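Local coordinates for sigma-C capsid protein (Avian reovirus, PDB 2VRS), which forms the homotrimeric fibre through which the virus attaches to host cells and also induces apoptosis, the present chain being its C-terminal part, at residues G153-S158 / G178-S183; L131-S136 / R184-T189; Q81-R86 / L145-P150; D61-F66 / H108-D113. All coordinates share one frame; numbering follows the deposited sequence.

Contact 1 (G153-S158 / G178-S183); sequences GFQAAS and GVYSSS
The backbone N of Tyr180 gives its hydrogen to a bridging water 2.8 Å away. That water (water 1) donates in turn to Gln155 O at 2.8 Å. Its other hydrogen goes to Ala157 O, 2.9 Å away. Three backbone groups thus hold one water in the seam, and no direct hydrogen bond joins 153-158 to 178-183. A second water bridges Gln155 OE1, at 2.8 Å, and more weakly Tyr180 O.

The Gln155 side chain crosses that of Tyr180 at about a right angle, its CG 4.2 Å from Tyr180 CB. With chi2 at 180° its CD is carried on in an extended line toward Ser183, where NE2 lies 3.8 Å from Ser183 CB; the same NE2 is hydrogen-bonded to Pro150 O. Phe154 brings its CE2 edge to Tyr180 CE1 at 4.2 Å, and Phe159 meets both rings. At the far end Ser158 CA makes a short C-H...O contact with Gly178 O, 3.1 Å long. Tyr76 of the second subunit also packs on Phe154.

The arrangement is that of a short, weakly bonded helical turn laid against strand 170-180 in the beta-barrel head of the fibre, just before a classic beta bulge at Ser181 and Ser182 opposite Val185.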
loop_
_atom_site.group_PDB
_atom_site.type_symbol
_atom_site.label_atom_id
_atom_site.label_comp_id
_atom_site.label_asym_id
_atom_site.label_seq_id
_atom_site.Cartn_x
_atom_site.Cartn_y
_atom_site.Cartn_z
ATOM N N GLY C 153 8.911 0.302 11.483
ATOM C CA GLY C 153 7.947 -0.769 11.786
ATOM C C GLY C 153 8.583 -2.136 11.525
ATOM O O GLY C 153 8.457 -3.054 12.321
ATOM N N PHE C 154 9.247 -2.263 10.375
ATOM C CA PHE C 154 9.835 -3.545 9.975
ATOM C C PHE C 154 10.925 -3.970 10.983
ATOM O O PHE C 154 11.008 -5.135 11.360
ATOM C CB PHE C 154 10.415 -3.460 8.548
ATOM C CG PHE C 154 10.871 -4.801 8.015
ATOM C CD1 PHE C 154 9.944 -5.631 7.372
ATOM C CD2 PHE C 154 12.183 -5.262 8.225
ATOM C CE1 PHE C 154 10.325 -6.903 6.861
ATOM C CE2 PHE C 154 12.574 -6.531 7.745
ATOM C CZ PHE C 154 11.639 -7.340 7.027
ATOM N N GLN C 155 11.725 -3.005 11.443
ATOM C CA GLN C 155 12.862 -3.282 12.305
ATOM C C GLN C 155 12.469 -3.916 13.618
ATOM O O GLN C 155 13.299 -4.583 14.261
ATOM C CB GLN C 155 13.608 -1.971 12.583
ATOM C CG GLN C 155 14.456 -1.479 11.446
ATOM C CD GLN C 155 15.155 -0.174 11.852
ATOM O OE1 GLN C 155 15.805 -0.142 12.880
ATOM N NE2 GLN C 155 14.981 0.877 11.083
ATOM N N ALA C 156 11.191 -3.767 13.994
ATOM C CA ALA C 156 10.747 -4.169 15.313
ATOM C C ALA C 156 10.644 -5.698 15.558
ATOM O O ALA C 156 10.452 -6.138 16.709
ATOM C CB ALA C 156 9.413 -3.476 15.617
ATOM N N ALA C 157 10.776 -6.510 14.498
ATOM C CA ALA C 157 10.636 -7.959 14.584
ATOM C C ALA C 157 11.765 -8.659 13.819
ATOM O O ALA C 157 12.240 -8.166 12.803
ATOM C CB ALA C 157 9.289 -8.400 13.994
ATOM N N SER C 158 12.097 -9.866 14.262
ATOM C CA SER C 158 12.838 -10.824 13.424
ATOM C C SER C 158 12.074 -11.112 12.120
ATOM O O SER C 158 10.830 -10.961 12.044
ATOM C CB SER C 158 13.072 -12.114 14.221
ATOM O OG SER C 158 13.886 -11.784 15.360
ATOM N N GLY C 178 16.525 -13.348 10.502
ATOM C CA GLY C 178 17.391 -12.209 10.761
ATOM C C GLY C 178 16.755 -11.211 11.705
ATOM O O GLY C 178 15.559 -11.295 11.988
ATOM N N VAL C 179 17.559 -10.273 12.210
ATOM C CA VAL C 179 17.003 -9.168 13.016
ATOM C C VAL C 179 17.941 -7.989 12.877
ATOM O O VAL C 179 19.162 -8.171 12.810
ATOM C CB VAL C 179 16.812 -9.611 14.512
ATOM C CG1 VAL C 179 18.168 -9.868 15.192
ATOM C CG2 VAL C 179 16.007 -8.574 15.296
ATOM N N TYR C 180 17.360 -6.798 12.776
ATOM C CA TYR C 180 18.124 -5.543 12.780
ATOM C C TYR C 180 18.489 -5.137 14.196
ATOM O O TYR C 180 17.622 -4.959 15.024
ATOM C CB TYR C 180 17.344 -4.413 12.091
ATOM C CG TYR C 180 17.437 -4.521 10.573
ATOM C CD1 TYR C 180 16.512 -5.306 9.868
ATOM C CD2 TYR C 180 18.465 -3.898 9.878
ATOM C CE1 TYR C 180 16.599 -5.426 8.470
ATOM C CE2 TYR C 180 18.583 -4.030 8.474
ATOM C CZ TYR C 180 17.621 -4.796 7.798
ATOM O OH TYR C 180 17.747 -4.906 6.443
ATOM N N SER C 181 19.780 -5.018 14.445
ATOM C CA SER C 181 20.274 -4.451 15.726
ATOM C C SER C 181 20.256 -2.915 15.705
ATOM O O SER C 181 20.235 -2.274 16.752
ATOM C CB SER C 181 21.655 -5.000 16.064
ATOM O OG SER C 181 22.586 -4.759 15.009
ATOM N N SER C 182 20.289 -2.320 14.516
ATOM C CA SER C 182 20.089 -0.875 14.307
ATOM C C SER C 182 19.663 -0.676 12.874
ATOM O O SER C 182 19.605 -1.653 12.136
ATOM C CB SER C 182 21.379 -0.118 14.548
ATOM O OG SER C 182 22.399 -0.513 13.658
ATOM N N SER C 183 19.407 0.566 12.453
ATOM C CA SER C 183 18.873 0.793 11.085
ATOM C C SER C 183 19.857 0.321 9.984
ATOM O O SER C 183 19.439 0.039 8.856
ATOM C CB SER C 183 18.524 2.257 10.880
ATOM O OG SER C 183 19.715 3.040 10.939
HETATM O O HOH W 1 14.573 -6.424 12.637
HETATM O O HOH W 2 16.673 -1.741 14.986
#

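Contact 2 (L131-S136 / R184-T189); sequences LTFDLS and RVFTIT
Two neighbouring antiparallel strands of the beta-barrel head domain, 131-134 and 185-189, meet here; the axes of these short segments approach to 4.6 Å, with N-to-C directions at 161°. Leu131 with Ile188 and Phe133 with Phe186 are hydrogen-bonded pairs; Thr132 with Thr187 and Asp134 with Val185 are non-hydrogen-bonded ones. Phe133 N to Phe186 O is a short rung, 2.7 Å, and Leu135 N to Arg184 O, 2.9 Å, adds a further backbone bond.

On one side of the sheet Phe133 CB sits over the face of the Phe186 ring, 3.7 Å from its centroid, a CH-pi contact. The two rings are nearly parallel, at 14°, but offset enough that little of one lies over the other, with centroids 5.0 Å apart. Phe186 CG lies between its own backbone N and carbonyl carbon (chi1 70°), which starts the ring off toward its cross-strand partner. Farther along, Ile188 CD1 comes to the edge of the Phe133 ring. Trp87 of strand 81-92 meets Phe133 edge-to-face, and Tyr180 packs on Phe186, so these aromatics belong to the interior of the barrel.

The other side is more polar. Thr132 OG1 and Thr187 OG1 share a hydrogen bond of 2.7 Å, while Thr132 CG2 rests on Val185 CG1 at 3.5 Å.

At the end of strand 131-134, Asp134 OD1 accepts from Ser136 N, an Asx turn. Leu135 CB lies over one face of the Arg184 guanidinium. Water 4 joins Arg184 NE, Asp134 OD1 and Ser136 OG, and in the guanidinium plane Arg184 NH2 donates to Ser136 OG at 3.1 Å.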
loop_
_atom_site.group_PDB
_atom_site.type_symbol
_atom_site.label_atom_id
_atom_site.label_comp_id
_atom_site.label_asym_id
_atom_site.label_seq_id
_atom_site.Cartn_x
_atom_site.Cartn_y
_atom_site.Cartn_z
ATOM N N LEU C 131 25.718 -14.299 11.170
ATOM C CA LEU C 131 26.362 -13.591 10.026
ATOM C C LEU C 131 25.759 -12.213 9.951
ATOM O O LEU C 131 24.553 -12.053 9.806
ATOM C CB LEU C 131 26.091 -14.342 8.728
ATOM C CG LEU C 131 27.024 -14.065 7.558
ATOM C CD1 LEU C 131 28.500 -14.370 7.982
ATOM C CD2 LEU C 131 26.653 -14.906 6.292
ATOM N N THR C 132 26.629 -11.223 10.051
ATOM C CA THR C 132 26.230 -9.831 10.169
ATOM C C THR C 132 26.400 -9.068 8.843
ATOM O O THR C 132 27.409 -9.215 8.140
ATOM C CB THR C 132 26.962 -9.176 11.392
ATOM O OG1 THR C 132 26.453 -9.769 12.591
ATOM C CG2 THR C 132 26.696 -7.643 11.417
ATOM N N PHE C 133 25.398 -8.236 8.518
ATOM C CA PHE C 133 25.331 -7.450 7.267
ATOM C C PHE C 133 25.147 -5.982 7.678
ATOM O O PHE C 133 24.055 -5.507 7.896
ATOM C CB PHE C 133 24.138 -7.914 6.415
ATOM C CG PHE C 133 24.349 -9.268 5.818
ATOM C CD1 PHE C 133 24.959 -9.380 4.572
ATOM C CD2 PHE C 133 23.999 -10.416 6.543
ATOM C CE1 PHE C 133 25.189 -10.650 4.005
ATOM C CE2 PHE C 133 24.255 -11.732 5.999
ATOM C CZ PHE C 133 24.831 -11.833 4.732
ATOM N N ASP C 134 26.262 -5.285 7.768
ATOM C CA ASP C 134 26.299 -3.861 8.139
ATOM C C ASP C 134 26.510 -3.076 6.866
ATOM O O ASP C 134 27.402 -3.423 6.083
ATOM C CB ASP C 134 27.541 -3.717 9.036
ATOM C CG ASP C 134 27.783 -2.304 9.535
ATOM O OD1 ASP C 134 27.302 -1.314 8.953
ATOM O OD2 ASP C 134 28.537 -2.215 10.540
ATOM N N LEU C 135 25.722 -2.021 6.647
ATOM C CA LEU C 135 25.831 -1.241 5.363
ATOM C C LEU C 135 27.244 -0.706 5.129
ATOM O O LEU C 135 27.652 -0.531 3.975
ATOM C CB LEU C 135 24.833 -0.089 5.316
ATOM C CG LEU C 135 23.330 -0.403 5.337
ATOM C CD1 LEU C 135 22.582 0.967 5.278
ATOM C CD2 LEU C 135 22.963 -1.335 4.156
ATOM N N SER C 136 27.993 -0.462 6.218
ATOM C CA SER C 136 29.393 -0.002 6.109
ATOM C C SER C 136 30.359 -0.974 5.459
ATOM O O SER C 136 31.416 -0.541 4.986
ATOM C CB SER C 136 29.933 0.395 7.484
ATOM O OG SER C 136 29.277 1.580 7.875
ATOM N N ARG C 184 21.151 0.269 10.299
ATOM C CA ARG C 184 22.169 -0.057 9.286
ATOM C C ARG C 184 22.667 -1.502 9.333
ATOM O O ARG C 184 23.471 -1.894 8.495
ATOM C CB ARG C 184 23.396 0.865 9.409
ATOM C CG ARG C 184 23.087 2.330 9.089
ATOM C CD ARG C 184 24.340 3.204 9.328
ATOM N NE ARG C 184 25.492 2.857 8.485
ATOM C CZ ARG C 184 25.722 3.347 7.275
ATOM N NH1 ARG C 184 24.877 4.198 6.723
ATOM N NH2 ARG C 184 26.812 2.979 6.601
ATOM N N VAL C 185 22.216 -2.289 10.309
ATOM C CA VAL C 185 22.877 -3.578 10.559
ATOM C C VAL C 185 21.856 -4.650 10.890
ATOM O O VAL C 185 21.078 -4.492 11.826
ATOM C CB VAL C 185 23.886 -3.510 11.775
ATOM C CG1 VAL C 185 24.576 -4.866 11.998
ATOM C CG2 VAL C 185 24.890 -2.405 11.591
ATOM N N PHE C 186 21.877 -5.762 10.154
ATOM C CA PHE C 186 21.143 -6.930 10.556
ATOM C C PHE C 186 22.063 -8.129 10.657
ATOM O O PHE C 186 23.144 -8.165 10.053
ATOM C CB PHE C 186 19.912 -7.252 9.662
ATOM C CG PHE C 186 20.251 -7.737 8.267
ATOM C CD1 PHE C 186 20.452 -6.808 7.246
ATOM C CD2 PHE C 186 20.268 -9.131 7.959
ATOM C CE1 PHE C 186 20.716 -7.228 5.956
ATOM C CE2 PHE C 186 20.512 -9.580 6.657
ATOM C CZ PHE C 186 20.762 -8.619 5.649
ATOM N N THR C 187 21.640 -9.074 11.470
ATOM C CA THR C 187 22.362 -10.330 11.674
ATOM C C THR C 187 21.406 -11.508 11.451
ATOM O O THR C 187 20.271 -11.504 11.928
ATOM C CB THR C 187 22.971 -10.370 13.095
ATOM O OG1 THR C 187 23.889 -9.268 13.218
ATOM C CG2 THR C 187 23.701 -11.695 13.352
ATOM N N ILE C 188 21.858 -12.483 10.679
ATOM C CA ILE C 188 21.113 -13.714 10.508
ATOM C C ILE C 188 21.736 -14.854 11.325
ATOM O O ILE C 188 22.956 -14.895 11.512
ATOM C CB ILE C 188 21.000 -14.093 9.020
ATOM C CG1 ILE C 188 22.350 -14.488 8.439
ATOM C CG2 ILE C 188 20.336 -12.912 8.266
ATOM C CD1 ILE C 188 22.261 -15.015 6.994
ATOM N N THR C 189 20.883 -15.762 11.792
ATOM C CA THR C 189 21.299 -16.925 12.585
ATOM C C THR C 189 20.832 -18.188 11.851
ATOM O O THR C 189 19.654 -18.297 11.473
ATOM C CB THR C 189 20.616 -16.867 13.956
ATOM O OG1 THR C 189 21.058 -15.686 14.653
ATOM C CG2 THR C 189 20.940 -18.130 14.755
HETATM O O HOH W 3 21.992 -3.833 6.611
HETATM O O HOH W 4 27.110 1.138 9.971
#

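Contact 3 (Q81-R86 / L145-P150); sequences QLMQFR and LARLVP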
loop_
_atom_site.group_PDB
_atom_site.type_symbol
_atom_site.label_atom_id
_atom_site.label_comp_id
_atom_site.label_asym_id
_atom_site.label_seq_id
_atom_site.Cartn_x
_atom_site.Cartn_y
_atom_site.Cartn_z
ATOM N N GLN C 81 14.499 -0.605 -9.199
ATOM C CA GLN C 81 15.914 -0.736 -9.495
ATOM C C GLN C 81 16.386 -2.120 -9.136
ATOM O O GLN C 81 15.923 -2.714 -8.166
ATOM C CB GLN C 81 16.749 0.185 -8.579
ATOM C CG GLN C 81 16.463 1.629 -8.599
ATOM C CD GLN C 81 17.225 2.317 -7.475
ATOM O OE1 GLN C 81 16.620 2.831 -6.533
ATOM N NE2 GLN C 81 18.551 2.287 -7.553
ATOM N N LEU C 82 17.376 -2.590 -9.887
ATOM C CA LEU C 82 18.084 -3.786 -9.513
ATOM C C LEU C 82 19.520 -3.339 -9.215
ATOM O O LEU C 82 20.327 -3.111 -10.135
ATOM C CB LEU C 82 18.057 -4.855 -10.643
ATOM C CG LEU C 82 18.665 -6.229 -10.226
ATOM C CD1 LEU C 82 17.814 -6.959 -9.111
ATOM C CD2 LEU C 82 18.802 -7.160 -11.410
ATOM N N MET C 83 19.833 -3.226 -7.931
ATOM C CA MET C 83 21.176 -2.863 -7.468
ATOM C C MET C 83 22.085 -4.074 -7.387
ATOM O O MET C 83 21.675 -5.147 -6.960
ATOM C CB MET C 83 21.100 -2.236 -6.092
ATOM C CG MET C 83 20.286 -1.000 -6.018
ATOM S SD MET C 83 20.306 -0.508 -4.280
ATOM C CE MET C 83 19.353 0.960 -4.364
ATOM N N GLN C 84 23.343 -3.902 -7.783
ATOM C CA GLN C 84 24.317 -5.005 -7.745
ATOM C C GLN C 84 25.555 -4.454 -7.019
ATOM O O GLN C 84 26.114 -3.412 -7.404
ATOM C CB GLN C 84 24.694 -5.446 -9.158
ATOM C CG GLN C 84 23.493 -5.921 -9.958
ATOM C CD GLN C 84 23.871 -6.214 -11.383
ATOM O OE1 GLN C 84 23.309 -5.647 -12.316
ATOM N NE2 GLN C 84 24.853 -7.084 -11.559
ATOM N N PHE C 85 25.908 -5.096 -5.913
ATOM C CA PHE C 85 27.106 -4.724 -5.158
ATOM C C PHE C 85 27.717 -5.912 -4.420
ATOM O O PHE C 85 27.149 -7.011 -4.392
ATOM C CB PHE C 85 26.776 -3.562 -4.215
ATOM C CG PHE C 85 25.574 -3.817 -3.319
ATOM C CD1 PHE C 85 25.738 -4.464 -2.093
ATOM C CD2 PHE C 85 24.298 -3.383 -3.692
ATOM C CE1 PHE C 85 24.622 -4.684 -1.253
ATOM C CE2 PHE C 85 23.172 -3.595 -2.854
ATOM C CZ PHE C 85 23.342 -4.251 -1.647
ATOM N N ARG C 86 28.872 -5.689 -3.803
ATOM C CA ARG C 86 29.514 -6.697 -2.978
ATOM C C ARG C 86 29.400 -6.349 -1.495
ATOM O O ARG C 86 29.509 -5.177 -1.105
ATOM C CB ARG C 86 30.983 -6.856 -3.419
ATOM C CG ARG C 86 31.104 -7.301 -4.891
ATOM C CD ARG C 86 30.869 -8.793 -5.018
ATOM N NE ARG C 86 32.118 -9.561 -5.030
ATOM C CZ ARG C 86 32.797 -9.954 -3.949
ATOM N NH1 ARG C 86 32.371 -9.649 -2.724
ATOM N NH2 ARG C 86 33.917 -10.658 -4.094
ATOM N N LEU C 145 21.019 4.720 -0.985
ATOM C CA LEU C 145 21.092 4.014 0.341
ATOM C C LEU C 145 19.765 3.808 1.093
ATOM O O LEU C 145 19.610 2.832 1.874
ATOM C CB LEU C 145 22.124 4.672 1.269
ATOM C CG LEU C 145 22.897 3.745 2.219
ATOM C CD1 LEU C 145 23.416 2.463 1.529
ATOM C CD2 LEU C 145 24.043 4.481 2.872
ATOM N N ALA C 146 18.808 4.693 0.845
ATOM C CA ALA C 146 17.534 4.644 1.537
ATOM C C ALA C 146 16.832 3.325 1.251
ATOM O O ALA C 146 16.074 2.848 2.076
ATOM C CB ALA C 146 16.667 5.791 1.125
ATOM N N ARG C 147 17.130 2.724 0.101
ATOM C CA ARG C 147 16.434 1.442 -0.285
ATOM C C ARG C 147 16.973 0.229 0.465
ATOM O O ARG C 147 16.455 -0.879 0.266
ATOM C CB ARG C 147 16.541 1.171 -1.776
ATOM C CG ARG C 147 16.021 2.325 -2.673
ATOM C CD ARG C 147 14.523 2.285 -2.929
ATOM N NE ARG C 147 13.698 2.346 -1.711
ATOM C CZ ARG C 147 13.387 3.453 -1.037
ATOM N NH1 ARG C 147 13.838 4.645 -1.427
ATOM N NH2 ARG C 147 12.625 3.356 0.051
ATOM N N LEU C 148 18.016 0.422 1.280
ATOM C CA LEU C 148 18.672 -0.694 1.969
ATOM C C LEU C 148 18.475 -0.577 3.471
ATOM O O LEU C 148 19.091 -1.299 4.259
ATOM C CB LEU C 148 20.188 -0.726 1.653
ATOM C CG LEU C 148 20.559 -0.752 0.161
ATOM C CD1 LEU C 148 22.076 -0.842 -0.003
ATOM C CD2 LEU C 148 19.837 -1.899 -0.545
ATOM N N VAL C 149 17.662 0.398 3.858
ATOM C CA VAL C 149 17.333 0.654 5.269
ATOM C C VAL C 149 15.868 0.302 5.540
ATOM O O VAL C 149 14.954 0.838 4.900
ATOM C CB VAL C 149 17.570 2.164 5.660
ATOM C CG1 VAL C 149 17.225 2.371 7.127
ATOM C CG2 VAL C 149 19.049 2.543 5.435
ATOM N N PRO C 150 15.632 -0.617 6.497
ATOM C CA PRO C 150 14.266 -1.040 6.819
ATOM C C PRO C 150 13.482 0.064 7.535
ATOM O O PRO C 150 14.090 0.910 8.220
ATOM C CB PRO C 150 14.480 -2.200 7.787
ATOM C CG PRO C 150 15.831 -1.845 8.471
ATOM C CD PRO C 150 16.641 -1.302 7.333
#
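Met83 and Leu148 touch through sulfur and methyl, Met83 SD lying 4.0 Å from Leu148 CD2, and their side chains cross obliquely. Farther on, Met83 CE settles 3.8 Å from Arg147 CB. Beyond CG this side chain is extended: CE stands anti to CB about the CG-SD bond (chi3 179°). The nearest CA atoms of the two segments, those of Gln81 and Arg147, are 9.5 Å apart, so contact depends on long side chains. Phe85 and Leu148 reach toward each other tip to tip, Phe85 CZ lying 4.0 Å from Leu148 CD1. No hydrogen bond crosses between 81-86 and 145-150; the contact rests mainly on apolar side chains.

A second shell helps to position both partners. Leu148 N bonds back to Leu145 O, 2.9 Å away, within a 3-10 turn. Arg147 turns its polar end away from Met83: its NH2 is hydrogen-bonded to Thr211 OG1, and it makes a cation-pi contact with Tyr65. Met83 and Phe85 are held by backbone bonds to Ala105 and Val103. The 3-10 segment, in the loop between strand 128-134 and helix 152-155, therefore lies against the inward side chains of strand 81-92, which runs between strands 98-108 and 128-134.

Contact 4 (D61-F66 / H108-D113); sequences DMDPYF and HGRRTD
Tyr65 and Gly109 come within 4.6 Å at their CA atoms, where a type II' turn from His108 to Arg111, with Gly109 at positive phi, sets its backbone against the loop 61-66. Tyr65 O lies 3.1 Å from Gly109 CA. Water 5 links the same carbonyl to Arg110 N, accepting from the nitrogen at 2.9 Å and donating to the oxygen.

Arg110 supplies the side-chain grip. Its CG packs 3.7 Å from Tyr65 CB, and a bend at chi3 (77°) turns NE off the line of the chain, the guanidinium lying beside Asp63. There NH1 forms a salt bridge with Asp63 OD2 at 2.7 Å, on the syn side of the carboxylate; the bond is bent, 134° at the hydrogen, and the two planes stand 63° apart. The other oxygen, OD1, accepts from Tyr65 N at 3.0 Å in an Asx turn.

Asp63 OD2 is shared with Thr74 OG1 of the second subunit, and Arg110 NE donates to Thr211 O. One carboxylate thus ties together its own loop, the head-domain turn and a neighbouring chain. With Arg147 NH2 close to Arg110 NH2, the negative charge of Asp63 probably helps to offset two nearby positive charges.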
loop_
_atom_site.group_PDB
_atom_site.type_symbol
_atom_site.label_atom_id
_atom_site.label_comp_id
_atom_site.label_asym_id
_atom_site.label_seq_id
_atom_site.Cartn_x
_atom_site.Cartn_y
_atom_site.Cartn_z
ATOM N N ASP C 61 -0.306 14.813 -0.314
ATOM C CA ASP C 61 1.125 14.635 -0.537
ATOM C C ASP C 61 1.373 13.125 -0.502
ATOM O O ASP C 61 0.961 12.454 0.464
ATOM C CB ASP C 61 1.951 15.353 0.513
ATOM C CG ASP C 61 1.806 16.877 0.403
ATOM O OD1 ASP C 61 1.968 17.384 -0.712
ATOM O OD2 ASP C 61 1.546 17.514 1.427
ATOM N N MET C 62 1.999 12.617 -1.563
ATOM C CA MET C 62 2.190 11.168 -1.751
ATOM C C MET C 62 3.679 10.829 -1.914
ATOM O O MET C 62 4.412 11.467 -2.712
ATOM C CB MET C 62 1.440 10.717 -3.015
ATOM C CG MET C 62 -0.089 10.929 -2.947
ATOM S SD MET C 62 -0.899 10.612 -4.538
ATOM C CE MET C 62 -0.555 12.146 -5.438
ATOM N N ASP C 63 4.115 9.814 -1.151
ATOM C CA ASP C 63 5.462 9.273 -1.307
ATOM C C ASP C 63 5.423 8.416 -2.554
ATOM O O ASP C 63 4.699 7.425 -2.538
ATOM C CB ASP C 63 5.759 8.398 -0.092
ATOM C CG ASP C 63 6.959 7.458 -0.299
ATOM O OD1 ASP C 63 7.747 7.681 -1.232
ATOM O OD2 ASP C 63 7.071 6.507 0.507
ATOM N N PRO C 64 6.191 8.770 -3.606
ATOM C CA PRO C 64 6.144 8.040 -4.887
ATOM C C PRO C 64 6.663 6.585 -4.825
ATOM O O PRO C 64 6.373 5.800 -5.729
ATOM C CB PRO C 64 7.026 8.880 -5.814
ATOM C CG PRO C 64 7.990 9.510 -4.944
ATOM C CD PRO C 64 7.160 9.883 -3.689
ATOM N N TYR C 65 7.362 6.211 -3.762
ATOM C CA TYR C 65 7.756 4.802 -3.556
ATOM C C TYR C 65 6.610 3.985 -2.976
ATOM O O TYR C 65 6.707 2.766 -2.925
ATOM C CB TYR C 65 8.976 4.696 -2.648
ATOM C CG TYR C 65 10.205 5.176 -3.367
ATOM C CD1 TYR C 65 10.917 4.301 -4.163
ATOM C CD2 TYR C 65 10.603 6.514 -3.301
ATOM C CE1 TYR C 65 12.013 4.736 -4.909
ATOM C CE2 TYR C 65 11.718 6.955 -4.015
ATOM C CZ TYR C 65 12.408 6.058 -4.811
ATOM O OH TYR C 65 13.522 6.444 -5.523
ATOM N N PHE C 66 5.533 4.652 -2.551
ATOM C CA PHE C 66 4.383 3.966 -1.976
ATOM C C PHE C 66 3.107 4.134 -2.790
ATOM O O PHE C 66 2.315 3.201 -2.942
ATOM C CB PHE C 66 4.129 4.441 -0.540
ATOM C CG PHE C 66 2.907 3.793 0.100
ATOM C CD1 PHE C 66 2.907 2.411 0.341
ATOM C CD2 PHE C 66 1.789 4.568 0.479
ATOM C CE1 PHE C 66 1.798 1.793 0.940
ATOM C CE2 PHE C 66 0.661 3.931 1.085
ATOM C CZ PHE C 66 0.685 2.559 1.304
ATOM N N HIS C 108 11.519 -2.451 -5.320
ATOM C CA HIS C 108 10.287 -2.196 -6.074
ATOM C C HIS C 108 9.279 -1.626 -5.069
ATOM O O HIS C 108 8.891 -2.312 -4.118
ATOM C CB HIS C 108 9.783 -3.475 -6.796
ATOM C CG HIS C 108 9.626 -4.679 -5.897
ATOM N ND1 HIS C 108 8.398 -5.238 -5.621
ATOM C CD2 HIS C 108 10.541 -5.424 -5.214
ATOM C CE1 HIS C 108 8.551 -6.253 -4.781
ATOM N NE2 HIS C 108 9.843 -6.395 -4.534
ATOM N N GLY C 109 8.908 -0.351 -5.258
ATOM C CA GLY C 109 8.108 0.318 -4.265
ATOM C C GLY C 109 8.985 0.375 -3.031
ATOM O O GLY C 109 10.229 0.509 -3.135
ATOM N N ARG C 110 8.363 0.181 -1.881
ATOM C CA ARG C 110 9.155 0.210 -0.646
ATOM C C ARG C 110 9.554 -1.199 -0.210
ATOM O O ARG C 110 9.897 -1.413 0.944
ATOM C CB ARG C 110 8.384 0.917 0.465
ATOM C CG ARG C 110 8.174 2.380 0.098
ATOM C CD ARG C 110 7.777 3.272 1.303
ATOM N NE ARG C 110 8.979 3.524 2.059
ATOM C CZ ARG C 110 9.830 4.531 1.856
ATOM N NH1 ARG C 110 9.587 5.502 0.970
ATOM N NH2 ARG C 110 10.913 4.599 2.598
ATOM N N ARG C 111 9.507 -2.161 -1.122
ATOM C CA ARG C 111 10.048 -3.490 -0.837
ATOM C C ARG C 111 11.442 -3.629 -1.465
ATOM O O ARG C 111 11.657 -3.249 -2.647
ATOM C CB ARG C 111 9.125 -4.570 -1.431
ATOM C CG ARG C 111 9.577 -6.023 -1.075
ATOM C CD ARG C 111 9.300 -6.402 0.422
ATOM N NE ARG C 111 9.766 -7.814 0.611
ATOM C CZ ARG C 111 9.754 -8.443 1.768
ATOM N NH1 ARG C 111 9.327 -7.783 2.816
ATOM N NH2 ARG C 111 10.159 -9.704 1.888
ATOM N N THR C 112 12.376 -4.185 -0.707
ATOM C CA THR C 112 13.712 -4.503 -1.220
ATOM C C THR C 112 14.019 -5.934 -0.973
ATOM O O THR C 112 14.025 -6.379 0.179
ATOM C CB THR C 112 14.798 -3.588 -0.603
ATOM O OG1 THR C 112 14.540 -2.263 -1.060
ATOM C CG2 THR C 112 16.167 -4.044 -0.995
ATOM N N ASP C 113 14.212 -6.670 -2.067
ATOM C CA ASP C 113 14.466 -8.123 -1.968
ATOM C C ASP C 113 15.891 -8.412 -2.270
ATOM O O ASP C 113 16.385 -7.973 -3.309
ATOM C CB ASP C 113 13.508 -8.908 -2.886
ATOM C CG ASP C 113 12.036 -8.753 -2.433
ATOM O OD1 ASP C 113 11.797 -8.974 -1.226
ATOM O OD2 ASP C 113 11.164 -8.418 -3.256
HETATM O O HOH W 5 5.483 0.085 -2.017
#

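In the fold
Along the chain contact 4 opens first, then 3, 2 and 1. Contact 4 joins the triple beta-spiral region to the head domain; the other three lie within the head, and all four reach its antiparallel sheet. Contacts 1 and 2 are about 10 Å apart between centres and share neighbouring strands 170-180 and 185-191, contact 1 being nested in the loop that contact 2 closes. Contact 3, about 14 Å from contact 2, alternates with it, and with contact 4, about 13 Å away. Leu135 on Val149 joins contacts 2 and 3, and Arg147 O to Thr112 OG1 joins 3 and 4. Contacts 1, 3 and 4 touch other subunits, so spiral region, barrel and subunit interface adjoin here.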